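Local structure of phosphatase (Mycoplasma pneumoniae M129, 1T71) at residues T135-K147 with E164-V176. The protein binds iron(III) ions and is a putative metal-dependent phosphatase or phosphodiesterase of the YmdB-like family, possibly acting on 2',3'-cyclic nucleotides. Numbering follows the deposited sequence.
Sequences TNPFKVLKELILK and EKNAFCMAFDGYV
Phe138 and Phe168 meet where helices 137-145 and 164-172 run side by side in the same sense, their axes 11.2 Å apart at closest approach and inclined at 25°. Phe138 is the knob in a hole formed by Ala167, Phe168, Ala171 and Phe172. Phe168 turns its edge to the Phe138 face in a T-shaped pair, centroids 5.3 Å apart and planes at 65°; its CD2 lies over the centre of that ring. The methyl of Ala171 sits at the Phe138 edge, with CB 4.1 Å from CE1. Phe172 points toward helix 137-145, and with CG anti to its carbonyl carbon (chi1 -55°) the ring lies against Phe138 and Leu141. Leu141 CD1 makes a CH-pi contact over one face of the Phe172 ring, 3.5 Å from its centroid and offset toward the rim, while Phe172 CZ approaches Phe138 O at 3.2 Å near the ring plane. Further along, Ile145 CD1 presses tightly on Val176 CG2 at 3.5 Å, the side chains crossing at about a right angle. Glu164 brings OE1 to 4.2 Å from Phe138 CE2, its carboxylate hydrogen-bonded to Thr126 N and Ser127 OG. Both helices pack on the same side of the mixed sheet containing strands 117-124, 152-158 and 178-182, as the connections of two consecutive beta-alpha-beta crossovers: Leu141 and Phe168 meet Leu123, Phe168 stacks on Phe157, and Ile145 and Val176 converge on His153.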
loop_
_atom_site.group_PDB
_atom_site.type_symbol
_atom_site.label_atom_id
_atom_site.label_comp_id
_atom_site.label_asym_id
_atom_site.label_seq_id
_atom_site.Cartn_x
_atom_site.Cartn_y
_atom_site.Cartn_z
ATOM N N THR A 135 -0.143 18.864 -2.932
ATOM C CA THR A 135 -0.501 19.760 -1.838
ATOM C C THR A 135 -0.041 19.088 -0.545
ATOM O O THR A 135 0.229 17.891 -0.542
ATOM C CB THR A 135 -2.013 19.993 -1.794
ATOM O OG1 THR A 135 -2.687 18.732 -1.835
ATOM C CG2 THR A 135 -2.452 20.831 -2.989
ATOM N N ASN A 136 0.057 19.849 0.543
ATOM C CA ASN A 136 0.524 19.310 1.824
ATOM C C ASN A 136 -0.385 18.219 2.408
ATOM O O ASN A 136 -1.561 18.459 2.664
ATOM C CB ASN A 136 0.674 20.442 2.839
ATOM C CG ASN A 136 1.520 20.040 4.031
ATOM O OD1 ASN A 136 2.715 20.345 4.090
ATOM N ND2 ASN A 136 0.916 19.334 4.975
ATOM N N PRO A 137 0.170 17.013 2.657
ATOM C CA PRO A 137 -0.556 15.862 3.210
ATOM C C PRO A 137 -1.141 16.159 4.589
ATOM O O PRO A 137 -2.280 15.798 4.887
ATOM C CB PRO A 137 0.514 14.768 3.296
ATOM C CG PRO A 137 1.645 15.274 2.449
ATOM C CD PRO A 137 1.615 16.745 2.641
ATOM N N PHE A 138 -0.339 16.801 5.432
ATOM C CA PHE A 138 -0.758 17.152 6.787
ATOM C C PHE A 138 -1.979 18.063 6.748
ATOM O O PHE A 138 -2.990 17.800 7.401
ATOM C CB PHE A 138 0.386 17.857 7.529
ATOM C CG PHE A 138 1.540 16.953 7.873
ATOM C CD1 PHE A 138 1.638 16.379 9.138
ATOM C CD2 PHE A 138 2.516 16.655 6.928
ATOM C CE1 PHE A 138 2.689 15.520 9.453
ATOM C CE2 PHE A 138 3.575 15.792 7.236
ATOM C CZ PHE A 138 3.660 15.224 8.502
ATOM N N LYS A 139 -1.887 19.138 5.974
ATOM C CA LYS A 139 -2.997 20.075 5.868
ATOM C C LYS A 139 -4.225 19.423 5.238
ATOM O O LYS A 139 -5.332 19.561 5.750
ATOM C CB LYS A 139 -2.569 21.306 5.061
ATOM C CG LYS A 139 -1.372 22.012 5.677
ATOM C CD LYS A 139 -1.064 23.335 5.006
ATOM C CE LYS A 139 0.122 23.995 5.686
ATOM N NZ LYS A 139 0.433 25.330 5.113
ATOM N N VAL A 140 -4.029 18.700 4.141
ATOM C CA VAL A 140 -5.145 18.039 3.465
ATOM C C VAL A 140 -5.923 17.088 4.365
ATOM O O VAL A 140 -7.148 17.149 4.422
ATOM C CB VAL A 140 -4.666 17.240 2.227
ATOM C CG1 VAL A 140 -5.807 16.371 1.688
ATOM C CG2 VAL A 140 -4.195 18.202 1.146
ATOM N N LEU A 141 -5.217 16.204 5.063
ATOM C CA LEU A 141 -5.880 15.238 5.927
ATOM C C LEU A 141 -6.555 15.918 7.111
ATOM O O LEU A 141 -7.615 15.482 7.554
ATOM C CB LEU A 141 -4.878 14.181 6.407
ATOM C CG LEU A 141 -5.429 12.932 7.111
ATOM C CD1 LEU A 141 -5.647 13.217 8.567
ATOM C CD2 LEU A 141 -6.728 12.476 6.460
ATOM N N LYS A 142 -5.949 16.994 7.606
ATOM C CA LYS A 142 -6.504 17.738 8.736
ATOM C C LYS A 142 -7.883 18.280 8.352
ATOM O O LYS A 142 -8.864 18.086 9.077
ATOM C CB LYS A 142 -5.560 18.883 9.104
ATOM C CG LYS A 142 -5.604 19.315 10.562
ATOM C CD LYS A 142 -6.635 20.389 10.809
ATOM C CE LYS A 142 -6.545 20.913 12.247
ATOM N NZ LYS A 142 -5.212 21.488 12.595
ATOM N N GLU A 143 -7.954 18.955 7.206
ATOM C CA GLU A 143 -9.217 19.504 6.718
ATOM C C GLU A 143 -10.269 18.418 6.544
ATOM O O GLU A 143 -11.440 18.613 6.879
ATOM C CB GLU A 143 -9.027 20.207 5.374
ATOM C CG GLU A 143 -8.532 21.626 5.478
ATOM C CD GLU A 143 -9.025 22.478 4.321
ATOM O OE1 GLU A 143 -8.714 23.693 4.302
ATOM O OE2 GLU A 143 -9.728 21.930 3.436
ATOM N N LEU A 144 -9.857 17.277 6.001
ATOM C CA LEU A 144 -10.783 16.172 5.795
ATOM C C LEU A 144 -11.304 15.697 7.150
ATOM O O LEU A 144 -12.498 15.455 7.309
ATOM C CB LEU A 144 -10.086 15.018 5.068
ATOM C CG LEU A 144 -10.978 13.854 4.630
ATOM C CD1 LEU A 144 -11.972 14.338 3.574
ATOM C CD2 LEU A 144 -10.118 12.734 4.062
ATOM N N ILE A 145 -10.408 15.572 8.125
ATOM C CA ILE A 145 -10.793 15.125 9.463
ATOM C C ILE A 145 -11.841 16.049 10.072
ATOM O O ILE A 145 -12.825 15.590 10.659
ATOM C CB ILE A 145 -9.587 15.098 10.430
ATOM C CG1 ILE A 145 -8.536 14.094 9.954
ATOM C CG2 ILE A 145 -10.064 14.754 11.845
ATOM C CD1 ILE A 145 -8.997 12.668 9.942
ATOM N N LEU A 146 -11.620 17.353 9.933
ATOM C CA LEU A 146 -12.535 18.343 10.486
ATOM C C LEU A 146 -13.922 18.267 9.853
ATOM O O LEU A 146 -14.871 18.873 10.347
ATOM C CB LEU A 146 -11.943 19.746 10.329
ATOM C CG LEU A 146 -10.624 19.952 11.088
ATOM C CD1 LEU A 146 -10.063 21.340 10.813
ATOM C CD2 LEU A 146 -10.863 19.758 12.577
ATOM N N LYS A 147 -14.033 17.521 8.759
ATOM C CA LYS A 147 -15.314 17.336 8.087
ATOM C C LYS A 147 -16.157 16.387 8.954
ATOM O O LYS A 147 -17.382 16.334 8.840
ATOM C CB LYS A 147 -15.084 16.760 6.687
ATOM C CG LYS A 147 -16.333 16.293 5.970
ATOM C CD LYS A 147 -16.743 14.900 6.412
ATOM C CE LYS A 147 -15.679 13.869 6.076
ATOM N NZ LYS A 147 -15.413 13.825 4.614
ATOM N N GLU A 164 9.267 11.727 8.019
ATOM C CA GLU A 164 7.968 12.268 7.620
ATOM C C GLU A 164 6.857 11.324 8.082
ATOM O O GLU A 164 5.794 11.763 8.524
ATOM C CB GLU A 164 7.857 12.458 6.103
ATOM C CG GLU A 164 6.596 13.248 5.727
ATOM C CD GLU A 164 6.368 13.413 4.232
ATOM O OE1 GLU A 164 5.505 14.240 3.863
ATOM O OE2 GLU A 164 7.031 12.722 3.428
ATOM N N LYS A 165 7.116 10.026 7.987
ATOM C CA LYS A 165 6.141 9.018 8.388
ATOM C C LYS A 165 5.777 9.136 9.869
ATOM O O LYS A 165 4.604 9.160 10.236
ATOM C CB LYS A 165 6.694 7.611 8.113
ATOM C CG LYS A 165 5.806 6.749 7.219
ATOM C CD LYS A 165 6.086 6.976 5.746
ATOM C CE LYS A 165 7.322 6.211 5.290
ATOM N NZ LYS A 165 7.065 4.755 5.075
ATOM N N ASN A 166 6.791 9.203 10.725
ATOM C CA ASN A 166 6.551 9.300 12.146
ATOM C C ASN A 166 6.020 10.667 12.576
ATOM O O ASN A 166 5.300 10.770 13.568
ATOM C CB ASN A 166 7.823 8.914 12.896
ATOM C CG ASN A 166 8.048 7.408 12.892
ATOM O OD1 ASN A 166 7.496 6.689 13.727
ATOM N ND2 ASN A 166 8.831 6.923 11.933
ATOM N N ALA A 167 6.361 11.713 11.832
ATOM C CA ALA A 167 5.853 13.037 12.161
ATOM C C ALA A 167 4.349 13.001 11.886
ATOM O O ALA A 167 3.552 13.582 12.620
ATOM C CB ALA A 167 6.518 14.094 11.295
ATOM N N PHE A 168 3.976 12.291 10.825
ATOM C CA PHE A 168 2.577 12.158 10.431
ATOM C C PHE A 168 1.853 11.375 11.526
ATOM O O PHE A 168 0.737 11.714 11.912
ATOM C CB PHE A 168 2.496 11.425 9.081
ATOM C CG PHE A 168 1.141 11.488 8.421
ATOM C CD1 PHE A 168 0.201 10.477 8.619
ATOM C CD2 PHE A 168 0.814 12.546 7.584
ATOM C CE1 PHE A 168 -1.044 10.518 7.983
ATOM C CE2 PHE A 168 -0.430 12.597 6.944
ATOM C CZ PHE A 168 -1.357 11.579 7.144
ATOM N N CYS A 169 2.510 10.337 12.036
ATOM C CA CYS A 169 1.951 9.510 13.096
ATOM C C CYS A 169 1.691 10.355 14.340
ATOM O O CYS A 169 0.643 10.256 14.976
ATOM C CB CYS A 169 2.927 8.382 13.451
ATOM S SG CYS A 169 2.433 7.376 14.892
ATOM N N MET A 170 2.661 11.191 14.676
ATOM C CA MET A 170 2.559 12.035 15.851
ATOM C C MET A 170 1.456 13.078 15.718
ATOM O O MET A 170 0.801 13.437 16.700
ATOM C CB MET A 170 3.902 12.717 16.111
ATOM C CG MET A 170 4.270 12.754 17.575
ATOM S SD MET A 170 4.957 11.208 18.201
ATOM C CE MET A 170 3.621 10.040 17.982
ATOM N N ALA A 171 1.244 13.552 14.496
ATOM C CA ALA A 171 0.229 14.557 14.240
ATOM C C ALA A 171 -1.211 14.044 14.295
ATOM O O ALA A 171 -2.079 14.703 14.864
ATOM C CB ALA A 171 0.482 15.210 12.888
ATOM N N PHE A 172 -1.470 12.878 13.710
ATOM C CA PHE A 172 -2.837 12.350 13.664
ATOM C C PHE A 172 -3.143 11.101 14.492
ATOM O O PHE A 172 -4.211 10.517 14.341
ATOM C CB PHE A 172 -3.222 12.060 12.206
ATOM C CG PHE A 172 -3.075 13.240 11.291
ATOM C CD1 PHE A 172 -1.924 13.405 10.525
ATOM C CD2 PHE A 172 -4.084 14.197 11.203
ATOM C CE1 PHE A 172 -1.779 14.505 9.681
ATOM C CE2 PHE A 172 -3.953 15.302 10.363
ATOM C CZ PHE A 172 -2.798 15.456 9.599
ATOM N N ASP A 173 -2.232 10.706 15.373
ATOM C CA ASP A 173 -2.420 9.496 16.160
ATOM C C ASP A 173 -3.839 9.108 16.585
ATOM O O ASP A 173 -4.327 8.054 16.196
ATOM C CB ASP A 173 -1.519 9.502 17.396
ATOM C CG ASP A 173 -1.554 8.169 18.143
ATOM O OD1 ASP A 173 -0.814 8.004 19.129
ATOM O OD2 ASP A 173 -2.325 7.276 17.736
ATOM N N GLY A 174 -4.521 9.918 17.373
ATOM C CA GLY A 174 -5.850 9.481 17.774
ATOM C C GLY A 174 -7.015 9.941 16.917
ATOM O O GLY A 174 -8.142 9.498 17.116
ATOM N N TYR A 175 -6.745 10.817 15.957
ATOM C CA TYR A 175 -7.782 11.362 15.088
ATOM C C TYR A 175 -8.192 10.454 13.941
ATOM O O TYR A 175 -9.104 10.782 13.181
ATOM C CB TYR A 175 -7.316 12.710 14.544
ATOM C CG TYR A 175 -7.192 13.757 15.619
ATOM C CD1 TYR A 175 -8.210 14.681 15.834
ATOM C CD2 TYR A 175 -6.074 13.800 16.454
ATOM C CE1 TYR A 175 -8.126 15.626 16.853
ATOM C CE2 TYR A 175 -5.980 14.738 17.477
ATOM C CZ TYR A 175 -7.012 15.648 17.670
ATOM O OH TYR A 175 -6.941 16.570 18.687
ATOM N N VAL A 176 -7.516 9.318 13.820
ATOM C CA VAL A 176 -7.802 8.355 12.766
ATOM C C VAL A 176 -7.672 6.936 13.317
ATOM O O VAL A 176 -7.107 6.734 14.394
ATOM C CB VAL A 176 -6.837 8.579 11.566
ATOM C CG1 VAL A 176 -6.623 7.304 10.795
ATOM C CG2 VAL A 176 -7.415 9.646 10.641
#